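PDB 3R07: putative lipoate-protein ligase A subunit 2, which is probably one subunit of a two-part lipoate-protein ligase, a compact alpha/beta protein related to the C-terminal part of bacterial relatives and to SufE and NifU proteins. Local coordinates for residues L23-G27 with N28-D32; P77-P81 with E82-Q86. One frame throughout, in Å; residues are numbered along the deposited sequence. Where two conformers were deposited one is given.

Interaction 1: L23-G27 with N28-D32; sequences LDLDG and NRIKD
A two-residue beta hairpin, turning through Asp-26, Gly-27, Asn-28 and Arg-29 in a type II' turn, joins strands 18-26 and 29-36. The turn is closed in both directions: Asp-26 N gives to Arg-29 O at 2.9 Å, and Arg-29 N returns to Asp-26 O from above that carbonyl's plane. Gly-27 takes the first corner with a positive phi of 64°, a value glycine adopts easily. Farther from the turn the pairing slips by one residue. Asp-24 O receives Lys-31 N at 2.8 Å, nearly in line with its C=O, and also a weak bond from Asp-32 N at 3.4 Å, while Asp-24 N donates to Asp-32 O. This is a classic beta bulge, one carbonyl serving two successive N-H groups in an antiparallel pair. Lys-31, fully extended, runs alongside Asp-24, yet its NZ stays 5.6 Å from Asp-24 OD1, too far for a salt bridge. Asp-26 and Arg-29 share the polar face; in one of two modelled conformers the bent arginine brings NH2 to within 3.8 Å of Asp-26 OD2, a long and doubtful salt bridge. Asp-32 starts out on the same face, but its end turns away and OD1 forms a salt bridge with Arg-55. On the face of Leu-25 and Ile-30, Ile-30 CG1 touches both Leu-23 CD2 (4.1 Å) and Leu-25 CD2 (4.2 Å), with Ile-59 covering Leu-25 and Ile-30.

Interaction 2: P77-P81 with E82-Q86; sequences PGVEP and EDFIQ
Glu-80 N donates to Asp-83 OD2 at 3.0 Å, and OD2 receives it on the lone pair that faces away from OD1; at 136° the bond is clearly bent. The exchange is reciprocal, for Asp-83 N reaches Glu-80 O at 3.1 Å, standing well above the carbonyl plane. Asp-83 has its CG anti to the carbonyl carbon (chi1 -82°), which swings the carboxylate back along the incoming chain, and its other oxygen, OD1, accepts a bond from Trp-12 NE1. Both oxygens are therefore engaged, and the group's rotation is fixed between the loop and strand 5-13. Pro-81 and Glu-82 form the corner between these bonded residues, with backbone angles of a type I turn that leads into helix 83-88. On the inner side Val-79 CG1 meets Phe-84 CE2 at 3.5 Å, the two side chains crossing at about a right angle, and Ile-19 of strand 18-26 touches both. Tyr-70 of helix 62-70 packs against Phe-84 and Pro-81. On the exposed side Glu-80 and Glu-82 run alongside each other, their carboxylates steeply turned and their like charges close together, with OE1 of Glu-80 lying 3.5 Å from OE2 of Glu-82.

In the fold
Interactions 1 and 2 sit on opposite sides of the chain's centre, their centres about 21 Å apart and their nearest atoms about 8 Å apart, without touching. Strand 18-26, the middle strand of the sheet, relates them. Its far end enters the hairpin of interaction 1, whereas Ile-19, near its start, meets the side chains of interaction 2. Helix 62-70 and the loop before it add a second route: Ile-59 in that loop packs on 23-27 and 28-32, while in the helix Asn-63 and Ile-66 touch Ile-85, and Tyr-70 touches Pro-81 and Phe-84.

Interaction 1: L23-G27 with N28-D32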
ATOM      1  N   LEU B  23     -18.743  11.210  10.478  1.00 55.49           N
ATOM      2  CA  LEU B  23     -19.334  12.548  10.397  1.00 56.92           C
ATOM      3  C   LEU B  23     -19.883  13.022  11.717  1.00 57.97           C
ATOM      4  O   LEU B  23     -20.502  12.267  12.460  1.00 57.97           O
ATOM      5  CB  LEU B  23     -20.458  12.607   9.375  1.00 57.15           C
ATOM      6  CG  LEU B  23     -20.062  12.674   7.915  1.00 57.84           C
ATOM      7  CD1 LEU B  23     -20.323  11.315   7.346  1.00 59.72           C
ATOM      8  CD2 LEU B  23     -20.895  13.708   7.192  1.00 57.88           C
ATOM      9  N   ASP B  24     -19.653  14.294  11.981  1.00 59.91           N
ATOM     10  CA  ASP B  24     -20.131  14.995  13.160  1.00 61.97           C
ATOM     11  C   ASP B  24     -21.168  16.009  12.663  1.00 62.94           C
ATOM     12  O   ASP B  24     -20.814  16.961  11.962  1.00 62.77           O
ATOM     13  CB  ASP B  24     -18.937  15.709  13.767  1.00 62.31           C
ATOM     14  CG  ASP B  24     -19.149  16.124  15.187  1.00 65.03           C
ATOM     15  OD1 ASP B  24     -20.314  16.289  15.629  1.00 69.00           O
ATOM     16  OD2 ASP B  24     -18.115  16.311  15.864  1.00 67.49           O
ATOM     17  N   LEU B  25     -22.444  15.791  12.977  1.00 64.72           N
ATOM     18  CA  LEU B  25     -23.526  16.629  12.417  1.00 66.55           C
ATOM     19  C   LEU B  25     -24.210  17.546  13.436  1.00 67.78           C
ATOM     20  O   LEU B  25     -24.727  17.094  14.456  1.00 67.58           O
ATOM     21  CB  LEU B  25     -24.596  15.778  11.733  1.00 66.42           C
ATOM     22  CG  LEU B  25     -24.264  14.719  10.693  1.00 66.84           C
ATOM     23  CD1 LEU B  25     -25.553  14.091  10.184  1.00 66.45           C
ATOM     24  CD2 LEU B  25     -23.458  15.315   9.542  1.00 68.47           C
ATOM     25  N   ASP B  26     -24.204  18.838  13.136  1.00 69.55           N
ATOM     26  CA  ASP B  26     -24.942  19.821  13.907  1.00 71.30           C
ATOM     27  C   ASP B  26     -26.159  20.218  13.077  1.00 71.52           C
ATOM     28  O   ASP B  26     -26.068  21.009  12.142  1.00 71.72           O
ATOM     29  CB  ASP B  26     -24.049  21.026  14.224  1.00 71.92           C
ATOM     30  CG  ASP B  26     -24.802  22.155  14.922  1.00 74.90           C
ATOM     31  OD1 ASP B  26     -26.047  22.249  14.743  1.00 77.75           O
ATOM     32  OD2 ASP B  26     -24.146  22.954  15.648  1.00 76.97           O
ATOM     33  N   GLY B  27     -27.305  19.653  13.415  1.00 72.09           N
ATOM     34  CA  GLY B  27     -28.492  19.866  12.609  1.00 72.63           C
ATOM     35  C   GLY B  27     -28.300  19.293  11.214  1.00 72.97           C
ATOM     36  O   GLY B  27     -28.208  18.071  11.041  1.00 73.27           O
ATOM     37  N   ASN B  28     -28.237  20.180  10.225  1.00 72.84           N
ATOM     38  CA  ASN B  28     -28.177  19.776   8.819  1.00 72.77           C
ATOM     39  C   ASN B  28     -26.741  19.986   8.281  1.00 72.15           C
ATOM     40  O   ASN B  28     -26.444  19.750   7.104  1.00 72.19           O
ATOM     41  CB  ASN B  28     -29.227  20.587   8.017  1.00 73.23           C
ATOM     42  CG  ASN B  28     -29.862  19.792   6.855  1.00 74.74           C
ATOM     43  OD1 ASN B  28     -30.309  18.643   7.012  1.00 75.64           O
ATOM     44  ND2 ASN B  28     -29.923  20.424   5.684  1.00 76.00           N
ATOM     45  N   ARG B  29     -25.850  20.388   9.184  1.00 70.91           N
ATOM     46  CA  ARG B  29     -24.583  20.975   8.827  1.00 70.04           C
ATOM     47  C   ARG B  29     -23.402  20.149   9.364  1.00 69.25           C
ATOM     48  O   ARG B  29     -23.442  19.616  10.480  1.00 69.30           O
ATOM     49  CB  ARG B  29     -24.557  22.407   9.365  1.00 70.28           C
ATOM     50  CG  ARG B  29     -23.654  23.377   8.618  1.00 72.16           C
ATOM     51  CD  ARG B  29     -22.357  23.580   9.382  1.00 74.99           C
ATOM     52  NE  ARG B  29     -22.629  24.028  10.746  1.00 77.51           N
ATOM     53  CZ  ARG B  29     -21.712  24.247  11.686  1.00 79.47           C
ATOM     54  NH1 ARG B  29     -20.422  24.066  11.435  1.00 79.68           N
ATOM     55  NH2 ARG B  29     -22.097  24.650  12.895  1.00 80.51           N
ATOM     56  N   ILE B  30     -22.346  20.054   8.555  1.00 67.99           N
ATOM     57  CA  ILE B  30     -21.213  19.181   8.839  1.00 66.08           C
ATOM     58  C   ILE B  30     -20.210  19.913   9.717  1.00 65.55           C
ATOM     59  O   ILE B  30     -19.586  20.884   9.288  1.00 65.85           O
ATOM     60  CB  ILE B  30     -20.547  18.675   7.534  1.00 66.15           C
ATOM     61  CG1 ILE B  30     -21.493  17.719   6.782  1.00 65.24           C
ATOM     62  CG2 ILE B  30     -19.196  18.006   7.843  1.00 65.76           C
ATOM     63  CD1 ILE B  30     -21.071  17.402   5.366  1.00 65.10           C
ATOM     64  N   LYS B  31     -20.069  19.453  10.955  1.00 64.10           N
ATOM     65  CA  LYS B  31     -19.215  20.118  11.921  1.00 63.28           C
ATOM     66  C   LYS B  31     -17.805  19.582  11.774  1.00 61.99           C
ATOM     67  O   LYS B  31     -16.830  20.331  11.838  1.00 62.10           O
ATOM     68  CB  LYS B  31     -19.743  19.881  13.336  1.00 63.39           C
ATOM     69  CG  LYS B  31     -18.995  20.607  14.431  1.00 64.23           C
ATOM     70  CD  LYS B  31     -19.661  20.414  15.793  1.00 65.08           C
ATOM     71  CE  LYS B  31     -18.834  21.126  16.884  1.00 69.41           C
ATOM     72  NZ  LYS B  31     -19.563  21.264  18.199  1.00 72.35           N
ATOM     73  N   ASP B  32     -17.712  18.265  11.604  1.00 60.13           N
ATOM     74  CA  ASP B  32     -16.454  17.614  11.323  1.00 58.06           C
ATOM     75  C   ASP B  32     -16.620  16.388  10.435  1.00 56.66           C
ATOM     76  O   ASP B  32     -17.715  15.808  10.333  1.00 55.89           O
ATOM     77  CB  ASP B  32     -15.730  17.234  12.598  1.00 58.08           C
ATOM     78  CG  ASP B  32     -14.228  17.411  12.472  1.00 59.70           C
ATOM     79  OD1 ASP B  32     -13.742  17.676  11.336  1.00 58.98           O
ATOM     80  OD2 ASP B  32     -13.533  17.305  13.514  1.00 61.70           O
TER

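Interaction 2: P77-P81 with E82-Q86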
ATOM      1  N   PRO B  77      -8.209   5.306  -8.404  1.00 74.08           N
ATOM      2  CA  PRO B  77      -8.291   4.017  -9.094  1.00 74.30           C
ATOM      3  C   PRO B  77      -9.196   3.005  -8.437  1.00 74.61           C
ATOM      4  O   PRO B  77      -9.005   2.694  -7.267  1.00 75.10           O
ATOM      5  CB  PRO B  77      -6.849   3.518  -9.049  1.00 74.18           C
ATOM      6  CG  PRO B  77      -6.067   4.752  -9.153  1.00 74.27           C
ATOM      7  CD  PRO B  77      -6.809   5.765  -8.321  1.00 74.25           C
ATOM      8  N   GLY B  78     -10.168   2.496  -9.189  1.00 75.23           N
ATOM      9  CA  GLY B  78     -11.097   1.463  -8.696  1.00 76.00           C
ATOM     10  C   GLY B  78     -12.091   1.964  -7.649  1.00 76.37           C
ATOM     11  O   GLY B  78     -12.768   1.163  -6.981  1.00 76.40           O
ATOM     12  N   VAL B  79     -12.158   3.287  -7.499  1.00 76.41           N
ATOM     13  CA  VAL B  79     -13.089   3.935  -6.602  1.00 76.79           C
ATOM     14  C   VAL B  79     -13.715   5.086  -7.382  1.00 77.32           C
ATOM     15  O   VAL B  79     -13.092   6.126  -7.625  1.00 77.24           O
ATOM     16  CB  VAL B  79     -12.408   4.425  -5.277  1.00 76.78           C
ATOM     17  CG1 VAL B  79     -13.363   5.236  -4.441  1.00 76.46           C
ATOM     18  CG2 VAL B  79     -11.908   3.263  -4.449  1.00 76.76           C
ATOM     19  N   GLU B  80     -14.961   4.865  -7.781  1.00 78.17           N
ATOM     20  CA  GLU B  80     -15.760   5.837  -8.525  1.00 78.80           C
ATOM     21  C   GLU B  80     -16.230   6.979  -7.615  1.00 78.69           C
ATOM     22  O   GLU B  80     -16.208   6.840  -6.391  1.00 78.78           O
ATOM     23  CB  GLU B  80     -16.954   5.112  -9.155  1.00 79.01           C
ATOM     24  CG  GLU B  80     -16.572   4.124 -10.263  1.00 80.89           C
ATOM     25  CD  GLU B  80     -16.229   4.819 -11.580  1.00 83.92           C
ATOM     26  OE1 GLU B  80     -17.171   5.186 -12.331  1.00 84.40           O
ATOM     27  OE2 GLU B  80     -15.020   4.990 -11.866  1.00 84.91           O
ATOM     28  N   PRO B  81     -16.653   8.114  -8.199  1.00 78.68           N
ATOM     29  CA  PRO B  81     -17.214   9.204  -7.382  1.00 78.91           C
ATOM     30  C   PRO B  81     -18.536   8.864  -6.660  1.00 78.89           C
ATOM     31  O   PRO B  81     -18.845   9.462  -5.634  1.00 78.82           O
ATOM     32  CB  PRO B  81     -17.419  10.343  -8.396  1.00 78.81           C
ATOM     33  CG  PRO B  81     -17.567   9.647  -9.713  1.00 79.12           C
ATOM     34  CD  PRO B  81     -16.625   8.466  -9.629  1.00 79.04           C
ATOM     35  N   GLU B  82     -19.302   7.913  -7.184  1.00 78.97           N
ATOM     36  CA  GLU B  82     -20.537   7.518  -6.527  1.00 79.31           C
ATOM     37  C   GLU B  82     -20.270   6.549  -5.363  1.00 79.50           C
ATOM     38  O   GLU B  82     -21.197   6.142  -4.667  1.00 79.85           O
ATOM     39  CB  GLU B  82     -21.606   7.008  -7.538  1.00 79.31           C
ATOM     40  CG  GLU B  82     -21.275   5.720  -8.350  1.00 79.79           C
ATOM     41  CD  GLU B  82     -20.422   5.951  -9.627  1.00 78.81           C
ATOM     42  OE1 GLU B  82     -20.111   7.111  -9.977  1.00 78.36           O
ATOM     43  OE2 GLU B  82     -20.058   4.948 -10.280  1.00 77.29           O
ATOM     44  N   ASP B  83     -18.999   6.205  -5.147  1.00 79.61           N
ATOM     45  CA  ASP B  83     -18.578   5.418  -3.973  1.00 79.38           C
ATOM     46  C   ASP B  83     -18.423   6.278  -2.709  1.00 79.16           C
ATOM     47  O   ASP B  83     -18.747   5.837  -1.612  1.00 78.89           O
ATOM     48  CB  ASP B  83     -17.268   4.675  -4.251  1.00 79.43           C
ATOM     49  CG  ASP B  83     -17.473   3.369  -5.007  1.00 79.57           C
ATOM     50  OD1 ASP B  83     -18.183   2.472  -4.491  1.00 78.27           O
ATOM     51  OD2 ASP B  83     -16.888   3.229  -6.109  1.00 80.27           O
ATOM     52  N   PHE B  84     -17.909   7.494  -2.867  1.00 79.20           N
ATOM     53  CA  PHE B  84     -17.859   8.465  -1.773  1.00 79.48           C
ATOM     54  C   PHE B  84     -19.248   9.026  -1.435  1.00 80.10           C
ATOM     55  O   PHE B  84     -19.437   9.645  -0.383  1.00 80.44           O
ATOM     56  CB  PHE B  84     -16.898   9.605  -2.104  1.00 78.98           C
ATOM     57  CG  PHE B  84     -15.459   9.203  -2.071  1.00 78.78           C
ATOM     58  CD1 PHE B  84     -14.758   9.175  -0.868  1.00 78.50           C
ATOM     59  CD2 PHE B  84     -14.795   8.854  -3.238  1.00 78.03           C
ATOM     60  CE1 PHE B  84     -13.416   8.805  -0.827  1.00 78.28           C
ATOM     61  CE2 PHE B  84     -13.453   8.483  -3.206  1.00 78.53           C
ATOM     62  CZ  PHE B  84     -12.761   8.454  -1.996  1.00 78.10           C
ATOM     63  N   ILE B  85     -20.206   8.811  -2.339  1.00 80.50           N
ATOM     64  CA  ILE B  85     -21.611   9.131  -2.105  1.00 80.44           C
ATOM     65  C   ILE B  85     -22.236   8.081  -1.183  1.00 80.77           C
ATOM     66  O   ILE B  85     -22.800   8.435  -0.154  1.00 80.50           O
ATOM     67  CB  ILE B  85     -22.372   9.312  -3.454  1.00 80.57           C
ATOM     68  CG1 ILE B  85     -22.204  10.760  -3.926  1.00 79.97           C
ATOM     69  CG2 ILE B  85     -23.866   8.932  -3.348  1.00 79.82           C
ATOM     70  CD1 ILE B  85     -21.783  10.889  -5.371  1.00 78.51           C
ATOM     71  N   GLN B  86     -22.109   6.800  -1.529  1.00 81.08           N
ATOM     72  CA  GLN B  86     -22.597   5.735  -0.656  1.00 81.94           C
ATOM     73  C   GLN B  86     -21.943   5.772   0.734  1.00 82.60           C
ATOM     74  O   GLN B  86     -22.617   5.567   1.743  1.00 82.64           O
ATOM     75  CB  GLN B  86     -22.434   4.342  -1.295  1.00 81.99           C
ATOM     76  CG  GLN B  86     -23.363   4.030  -2.488  1.00 82.22           C
ATOM     77  CD  GLN B  86     -24.786   4.567  -2.315  1.00 82.58           C
ATOM     78  OE1 GLN B  86     -25.227   5.433  -3.071  1.00 83.00           O
ATOM     79  NE2 GLN B  86     -25.499   4.063  -1.315  1.00 82.25           N
TER